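PDB 7L0Y: VP2 from Primate bocaparvovirus 1, which forms the icosahedral T=1 capsid of the virus, self-assembling as 60 copies of size variants of one capsid protein. Local coordinates for residues Thr41-Gly46 / Tyr443-Cys448; Leu110-Ile115 / Ala130-Phe135; Thr69-Phe74 / Phe426-Lys431. All coordinates share one frame; numbering follows the deposited sequence.

Interaction 1: Thr41-Gly46 / Tyr443-Cys448; sequences TTIQNG and YLNIYC
T41 and C448 form the antiparallel hydrogen-bonded pair that joins strand 30-42 to strand 446-462, consistent with the pairing of strands B and I (BIDG sheet) in the parvovirus jelly roll. The backbone evidence is a reciprocal pair of bonds. T41 N donates a hydrogen bond to C448 O at 2.8 Å, with an N-H...O angle of 173°, and C448 N returns a bond to T41 O at 2.9 Å. Toward G46 the backbones diverge, and the CA atoms of G46 and Y443 stand 8.2 Å apart.

Apolar contact starts at the bonded pair itself, T41 CG2 on C448 CB at 3.5 Å, and grows where the backbones part. The larger contact belongs to I43, whose CG1 lies anti to the carbonyl carbon (chi1 -64°) and extends to CD1, carrying that methyl toward the 443-446 backbone. There CD1 meets Y443 CE1 at 3.5 Å, obliquely to the ring, and also approaches I446 CG1 and the carbonyl oxygens of L444 and I446. The side chains of I43 and Y443 run alongside each other in opposite senses. M429 of strand 424-429 also packs against I43, I446 and C448, tying this strand end to the other sheet.

T42 and Y447 pack on P435 and P433, both of a neighbouring subunit, so the strand pair also lies at a capsid interface. At the far end of the contact the phenol of Y443 reaches back to the 41-46 segment, its OH lying 3.5 Å from G46 CA.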
# COMPACT_ATOMS: atom_id res chain seq x y z
N THR A 41 26.44 -76.98 65.43
CA THR A 41 27.62 -76.42 66.07
C THR A 41 27.36 -76.29 67.56
O THR A 41 26.26 -75.94 67.98
CB THR A 41 28.01 -75.07 65.44
OG1 THR A 41 29.25 -74.62 66.00
CG2 THR A 41 26.95 -74.01 65.66
N THR A 42 28.38 -76.59 68.35
CA THR A 42 28.29 -76.59 69.80
C THR A 42 29.40 -75.72 70.37
O THR A 42 30.32 -75.31 69.67
CB THR A 42 28.40 -78.02 70.35
OG1 THR A 42 29.65 -78.60 69.97
CG2 THR A 42 27.28 -78.88 69.80
N ILE A 43 29.28 -75.43 71.66
CA ILE A 43 30.28 -74.64 72.35
C ILE A 43 31.60 -75.40 72.39
O ILE A 43 31.64 -76.61 72.61
CB ILE A 43 29.78 -74.28 73.76
CG1 ILE A 43 28.55 -73.39 73.66
CG2 ILE A 43 30.86 -73.60 74.58
CD1 ILE A 43 27.79 -73.23 74.94
N GLN A 44 32.70 -74.68 72.18
CA GLN A 44 34.03 -75.25 72.15
C GLN A 44 34.89 -74.63 73.24
O GLN A 44 34.83 -73.42 73.47
CB GLN A 44 34.70 -75.04 70.79
CG GLN A 44 33.95 -75.61 69.61
CD GLN A 44 33.66 -77.08 69.75
OE1 GLN A 44 32.51 -77.48 69.91
NE2 GLN A 44 34.70 -77.90 69.76
N ASN A 45 35.68 -75.47 73.91
CA ASN A 45 36.63 -75.05 74.95
C ASN A 45 35.97 -74.32 76.11
O ASN A 45 36.65 -73.61 76.85
CB ASN A 45 37.74 -74.15 74.41
CG ASN A 45 38.86 -74.91 73.81
OD1 ASN A 45 38.98 -76.12 73.97
ND2 ASN A 45 39.77 -74.19 73.19
N GLY A 46 34.67 -74.50 76.32
CA GLY A 46 34.01 -73.65 77.29
C GLY A 46 34.26 -72.18 77.06
O GLY A 46 34.53 -71.44 78.01
N TYR A 443 28.29 -70.13 81.79
CA TYR A 443 27.58 -69.71 80.59
C TYR A 443 26.35 -70.58 80.40
O TYR A 443 26.21 -71.64 81.01
CB TYR A 443 28.47 -69.77 79.35
CG TYR A 443 29.12 -71.11 79.11
CD1 TYR A 443 28.44 -72.13 78.46
CD2 TYR A 443 30.43 -71.35 79.51
CE1 TYR A 443 29.03 -73.35 78.25
CE2 TYR A 443 31.03 -72.57 79.29
CZ TYR A 443 30.33 -73.56 78.66
OH TYR A 443 30.93 -74.78 78.44
N LEU A 444 25.48 -70.10 79.54
CA LEU A 444 24.30 -70.86 79.18
C LEU A 444 24.66 -71.89 78.13
O LEU A 444 25.34 -71.59 77.14
CB LEU A 444 23.23 -69.91 78.64
CG LEU A 444 21.85 -70.48 78.41
CD1 LEU A 444 21.30 -70.87 79.76
CD2 LEU A 444 20.98 -69.45 77.75
N ASN A 445 24.21 -73.12 78.32
CA ASN A 445 24.58 -74.22 77.44
C ASN A 445 23.60 -74.26 76.28
O ASN A 445 22.42 -74.58 76.45
CB ASN A 445 24.58 -75.54 78.21
CG ASN A 445 25.12 -76.68 77.40
OD1 ASN A 445 25.96 -76.50 76.52
ND2 ASN A 445 24.66 -77.89 77.69
N ILE A 446 24.10 -73.96 75.08
CA ILE A 446 23.28 -73.81 73.89
C ILE A 446 24.00 -74.47 72.73
O ILE A 446 25.21 -74.71 72.77
CB ILE A 446 23.00 -72.33 73.56
CG1 ILE A 446 24.31 -71.58 73.37
CG2 ILE A 446 22.17 -71.69 74.64
CD1 ILE A 446 24.15 -70.19 72.85
N TYR A 447 23.24 -74.79 71.69
CA TYR A 447 23.83 -75.26 70.44
C TYR A 447 23.01 -74.68 69.30
O TYR A 447 21.85 -74.32 69.46
CB TYR A 447 23.88 -76.78 70.35
CG TYR A 447 22.55 -77.43 70.10
CD1 TYR A 447 22.17 -77.81 68.83
CD2 TYR A 447 21.66 -77.64 71.14
CE1 TYR A 447 20.97 -78.39 68.61
CE2 TYR A 447 20.46 -78.22 70.92
CZ TYR A 447 20.11 -78.60 69.65
OH TYR A 447 18.89 -79.19 69.42
N CYS A 448 23.65 -74.58 68.14
CA CYS A 448 23.00 -74.06 66.95
C CYS A 448 22.96 -75.15 65.89
O CYS A 448 23.94 -75.86 65.68
CB CYS A 448 23.72 -72.83 66.42
SG CYS A 448 22.94 -72.07 64.98

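Interaction 2: Leu110-Ile115 / Ala130-Phe135; sequences LQIKQI and AGVHIF
I112 and A130 mark the nearest approach of the two backbones, their CA atoms 6.4 Å apart, which is wider than the spacing of paired strands. No beta bridge links 110-115 to 130-135 and neither segment bonds to the other, so the contact is made by side chains facing across the interior of the jelly-roll sandwich. Strand 95-118 pairs with 446-462 in one sheet and strand 132-137 pairs with 424-429 in the other, consistent with strand D meeting strand E between the BIDG and CHEF sheets.

I112 is the hub, and its two branches do different work. With CG1 beside the backbone N (chi1 -63°), CG2 lies anti to N and meets the methyl of A130, I112 CG2 and A130 CB being 3.5 Å apart. The other branch runs beside V132: I112 CG1 lies 4.0 Å from V132 CG1, the two side chains running alongside with opposite headings. L110 adds a looser contact, its CG lying 4.3 Å from V132 CG2. L210 and C448 each pack on both L110 and V132, adding to this apolar layer.

All five touching residues are buried. A130 also packs on Q111 of a neighbouring subunit, so this contact also lies beside a subunit interface. The nearest heavy-atom approach across the two segments is made by I112 CD1, which lies above the plane of the A130 carbonyl, toward its oxygen end, 3.3 Å from A130 O.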
# COMPACT_ATOMS: atom_id res chain seq x y z
N LEU A 110 18.61 -70.74 60.86
CA LEU A 110 19.37 -71.03 62.06
C LEU A 110 18.43 -71.34 63.21
O LEU A 110 17.35 -70.76 63.32
CB LEU A 110 20.26 -69.84 62.42
CG LEU A 110 21.54 -69.61 61.63
CD1 LEU A 110 22.22 -70.94 61.43
CD2 LEU A 110 21.26 -68.99 60.30
N GLN A 111 18.84 -72.26 64.06
CA GLN A 111 18.11 -72.60 65.26
C GLN A 111 19.08 -72.70 66.42
O GLN A 111 19.98 -73.53 66.41
CB GLN A 111 17.38 -73.92 65.11
CG GLN A 111 16.21 -73.88 64.19
CD GLN A 111 15.67 -75.25 63.96
OE1 GLN A 111 16.41 -76.22 63.94
NE2 GLN A 111 14.37 -75.35 63.85
N ILE A 112 18.89 -71.85 67.43
CA ILE A 112 19.62 -71.97 68.68
C ILE A 112 18.68 -72.59 69.70
O ILE A 112 17.57 -72.08 69.91
CB ILE A 112 20.17 -70.63 69.16
CG1 ILE A 112 21.18 -70.08 68.16
CG2 ILE A 112 20.87 -70.81 70.48
CD1 ILE A 112 20.61 -69.08 67.20
N LYS A 113 19.10 -73.69 70.29
CA LYS A 113 18.34 -74.37 71.32
C LYS A 113 19.13 -74.30 72.62
O LYS A 113 20.35 -74.44 72.62
CB LYS A 113 18.09 -75.84 70.97
CG LYS A 113 17.43 -76.10 69.64
CD LYS A 113 16.01 -75.65 69.58
CE LYS A 113 15.09 -76.63 70.29
NZ LYS A 113 13.66 -76.28 70.14
N GLN A 114 18.43 -74.08 73.72
CA GLN A 114 19.04 -74.22 75.03
C GLN A 114 19.00 -75.68 75.45
O GLN A 114 18.01 -76.38 75.24
CB GLN A 114 18.31 -73.35 76.05
CG GLN A 114 18.93 -73.39 77.43
CD GLN A 114 18.25 -72.44 78.38
OE1 GLN A 114 17.43 -71.63 77.98
NE2 GLN A 114 18.57 -72.56 79.66
N ILE A 115 20.10 -76.15 76.02
CA ILE A 115 20.23 -77.53 76.45
C ILE A 115 19.95 -77.56 77.94
O ILE A 115 20.70 -77.01 78.74
CB ILE A 115 21.63 -78.08 76.15
CG1 ILE A 115 21.93 -77.99 74.66
CG2 ILE A 115 21.74 -79.52 76.61
CD1 ILE A 115 23.38 -78.18 74.33
N ALA A 130 19.02 -65.63 71.07
CA ALA A 130 20.42 -66.01 71.00
C ALA A 130 20.95 -65.85 69.58
O ALA A 130 20.25 -66.14 68.61
CB ALA A 130 20.61 -67.44 71.48
N GLY A 131 22.18 -65.36 69.47
CA GLY A 131 22.84 -65.19 68.20
C GLY A 131 23.92 -66.22 67.95
O GLY A 131 24.35 -66.96 68.82
N VAL A 132 24.37 -66.25 66.70
CA VAL A 132 25.59 -66.95 66.33
C VAL A 132 26.48 -65.97 65.59
O VAL A 132 25.99 -65.17 64.78
CB VAL A 132 25.33 -68.21 65.46
CG1 VAL A 132 24.59 -69.23 66.26
CG2 VAL A 132 24.56 -67.86 64.22
N HIS A 133 27.76 -66.00 65.90
CA HIS A 133 28.76 -65.21 65.22
C HIS A 133 29.22 -65.95 63.98
O HIS A 133 29.50 -67.14 64.03
CB HIS A 133 29.93 -64.96 66.16
CG HIS A 133 29.57 -64.17 67.37
ND1 HIS A 133 29.53 -62.80 67.38
CD2 HIS A 133 29.14 -64.57 68.59
CE1 HIS A 133 29.15 -62.38 68.57
NE2 HIS A 133 28.90 -63.44 69.32
N ILE A 134 29.26 -65.24 62.86
CA ILE A 134 29.68 -65.81 61.59
C ILE A 134 30.54 -64.78 60.89
O ILE A 134 30.16 -63.61 60.78
CB ILE A 134 28.47 -66.18 60.70
CG1 ILE A 134 27.64 -67.27 61.35
CG2 ILE A 134 28.94 -66.66 59.35
CD1 ILE A 134 26.32 -67.48 60.71
N PHE A 135 31.71 -65.21 60.43
CA PHE A 135 32.42 -64.38 59.48
C PHE A 135 33.28 -65.28 58.62
O PHE A 135 33.69 -66.36 59.04
CB PHE A 135 33.29 -63.32 60.17
CG PHE A 135 34.50 -63.86 60.82
CD1 PHE A 135 35.72 -63.77 60.19
CD2 PHE A 135 34.42 -64.52 62.01
CE1 PHE A 135 36.84 -64.28 60.76
CE2 PHE A 135 35.53 -65.03 62.59
CZ PHE A 135 36.74 -64.91 61.96

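Interaction 3: Thr69-Phe74 / Phe426-Lys431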
# COMPACT_ATOMS: atom_id res chain seq x y z
N THR A 69 40.48 -72.81 69.98
CA THR A 69 39.64 -71.62 70.04
C THR A 69 38.21 -72.03 70.37
O THR A 69 37.85 -73.21 70.24
CB THR A 69 39.68 -70.87 68.71
OG1 THR A 69 39.02 -71.64 67.72
CG2 THR A 69 41.11 -70.66 68.27
N PRO A 70 37.38 -71.10 70.84
CA PRO A 70 35.95 -71.39 70.96
C PRO A 70 35.24 -71.57 69.63
O PRO A 70 34.08 -72.00 69.63
CB PRO A 70 35.42 -70.17 71.72
CG PRO A 70 36.39 -69.10 71.41
CD PRO A 70 37.71 -69.76 71.33
N TRP A 71 35.87 -71.23 68.52
CA TRP A 71 35.27 -71.20 67.20
C TRP A 71 35.24 -72.58 66.54
O TRP A 71 36.02 -73.47 66.83
CB TRP A 71 36.04 -70.24 66.32
CG TRP A 71 35.88 -68.83 66.72
CD1 TRP A 71 36.60 -68.16 67.64
CD2 TRP A 71 34.95 -67.91 66.17
NE1 TRP A 71 36.16 -66.87 67.73
CE2 TRP A 71 35.16 -66.69 66.82
CE3 TRP A 71 33.96 -67.99 65.19
CZ2 TRP A 71 34.41 -65.56 66.53
CZ3 TRP A 71 33.23 -66.88 64.91
CH2 TRP A 71 33.45 -65.68 65.58
N THR A 72 34.30 -72.72 65.60
CA THR A 72 34.24 -73.82 64.66
C THR A 72 34.19 -73.24 63.26
O THR A 72 33.99 -72.04 63.08
CB THR A 72 33.03 -74.73 64.88
OG1 THR A 72 31.82 -73.97 64.82
CG2 THR A 72 33.10 -75.43 66.21
N TYR A 73 34.39 -74.09 62.26
CA TYR A 73 34.52 -73.60 60.90
C TYR A 73 33.91 -74.58 59.92
O TYR A 73 33.74 -75.77 60.21
CB TYR A 73 35.99 -73.35 60.55
CG TYR A 73 36.83 -74.59 60.58
CD1 TYR A 73 37.06 -75.31 59.42
CD2 TYR A 73 37.36 -75.06 61.76
CE1 TYR A 73 37.81 -76.44 59.44
CE2 TYR A 73 38.11 -76.19 61.79
CZ TYR A 73 38.33 -76.88 60.63
OH TYR A 73 39.09 -78.02 60.66
N PHE A 74 33.57 -74.06 58.75
CA PHE A 74 33.10 -74.84 57.61
C PHE A 74 34.27 -75.19 56.71
O PHE A 74 35.08 -74.33 56.37
CB PHE A 74 32.05 -74.08 56.82
CG PHE A 74 30.77 -73.86 57.56
CD1 PHE A 74 29.78 -74.81 57.53
CD2 PHE A 74 30.57 -72.71 58.29
CE1 PHE A 74 28.62 -74.63 58.23
CE2 PHE A 74 29.39 -72.53 58.98
CZ PHE A 74 28.42 -73.48 58.94
N PHE A 426 34.01 -69.02 59.65
CA PHE A 426 34.06 -69.36 61.06
C PHE A 426 32.72 -69.08 61.69
O PHE A 426 32.07 -68.09 61.36
CB PHE A 426 35.15 -68.57 61.77
CG PHE A 426 36.51 -68.90 61.32
CD1 PHE A 426 37.19 -69.97 61.85
CD2 PHE A 426 37.13 -68.14 60.36
CE1 PHE A 426 38.45 -70.27 61.44
CE2 PHE A 426 38.39 -68.44 59.95
CZ PHE A 426 39.05 -69.51 60.50
N ILE A 427 32.31 -69.94 62.59
CA ILE A 427 31.04 -69.79 63.27
C ILE A 427 31.21 -70.23 64.71
O ILE A 427 31.83 -71.26 64.98
CB ILE A 427 29.93 -70.58 62.56
CG1 ILE A 427 28.60 -70.46 63.30
CG2 ILE A 427 30.32 -71.99 62.39
CD1 ILE A 427 27.47 -71.09 62.56
N LYS A 428 30.72 -69.43 65.63
CA LYS A 428 30.54 -69.89 66.99
C LYS A 428 29.26 -69.27 67.50
O LYS A 428 28.78 -68.29 66.94
CB LYS A 428 31.69 -69.52 67.93
CG LYS A 428 31.78 -68.07 68.23
CD LYS A 428 32.90 -67.79 69.19
CE LYS A 428 32.94 -66.31 69.54
NZ LYS A 428 31.77 -65.90 70.34
N MET A 429 28.72 -69.84 68.55
CA MET A 429 27.58 -69.21 69.19
C MET A 429 28.02 -68.12 70.13
O MET A 429 29.10 -68.19 70.72
CB MET A 429 26.77 -70.25 69.93
CG MET A 429 26.04 -71.15 69.01
SD MET A 429 25.35 -72.38 70.05
CE MET A 429 26.85 -73.26 70.44
N ALA A 430 27.19 -67.10 70.24
CA ALA A 430 27.42 -66.07 71.23
C ALA A 430 27.52 -66.69 72.61
O ALA A 430 26.66 -67.47 73.03
CB ALA A 430 26.29 -65.04 71.20
N LYS A 431 28.61 -66.39 73.29
CA LYS A 431 28.71 -66.66 74.71
C LYS A 431 27.54 -66.00 75.42
O LYS A 431 27.37 -64.78 75.34
CB LYS A 431 30.04 -66.12 75.21
CG LYS A 431 30.22 -66.02 76.69
CD LYS A 431 30.10 -67.32 77.40
CE LYS A 431 30.73 -67.22 78.77
NZ LYS A 431 30.12 -66.17 79.62
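W71 and K428 hold the apolar centre of this strand pair, in which 71-74 runs antiparallel to 426-429, consistent with the C-H pairing in the CHEF sheet of the jelly roll. The lysine uses its hydrocarbon chain. K428 CD sits over one face of the indole, 3.6 Å from the centroid of the five-membered ring and 16° off the ring normal, a CH-pi contact. The chain then bends at its last torsion. NZ lies too far from the six-membered ring for more than a weak cation-pi attraction, and the main link is by CH groups.

Further along the pair, Y73 and F426 form a non-hydrogen-bonded pair in which Y73 CB lies 3.8 Å from F426 CD1. On the side of the sheet that carries T72 and I427, I427 CG2 packs obliquely on the ring of F74, 3.6 Å from its CE2. H207 and F135 meet the indole edge-to-face, and E203 takes a hydrogen bond from its NE1.

The polar edge is the hydrogen-bonded pair T72-I427. I427 N donates to T72 O at 2.7 Å, nearly straight at 175°, and T72 N donates back to I427 O. With OG1 between the backbone N and the carbonyl carbon (chi1 57°), the hydroxyl turns to the same acceptor: I427 O is gripped from opposite faces of its carbonyl plane, by T72 N at 2.9 Å and by T72 OG1 at 2.7 Å.

How the interactions relate
The three contacts lie within about 10 Å of one another, measured between centres, and sit together in a jelly roll: interactions 1 and 3 each pair strands within a sheet, and interaction 2 packs one sheet on the other. Interaction 1 meets interaction 2 through the probable backbone bond from K113 N to Y447 O, at 2.9 Å. Interactions 2 and 3 share another, from H133 N to K428 O at 2.7 Å. Between interactions 1 and 3 the threonine hydroxyls T41 OG1 and T72 OG1 lie 2.9 Å apart, a probable hydrogen bond. Along the chain, interaction 2 is nested within the loop of interaction 3, itself inside that of interaction 1.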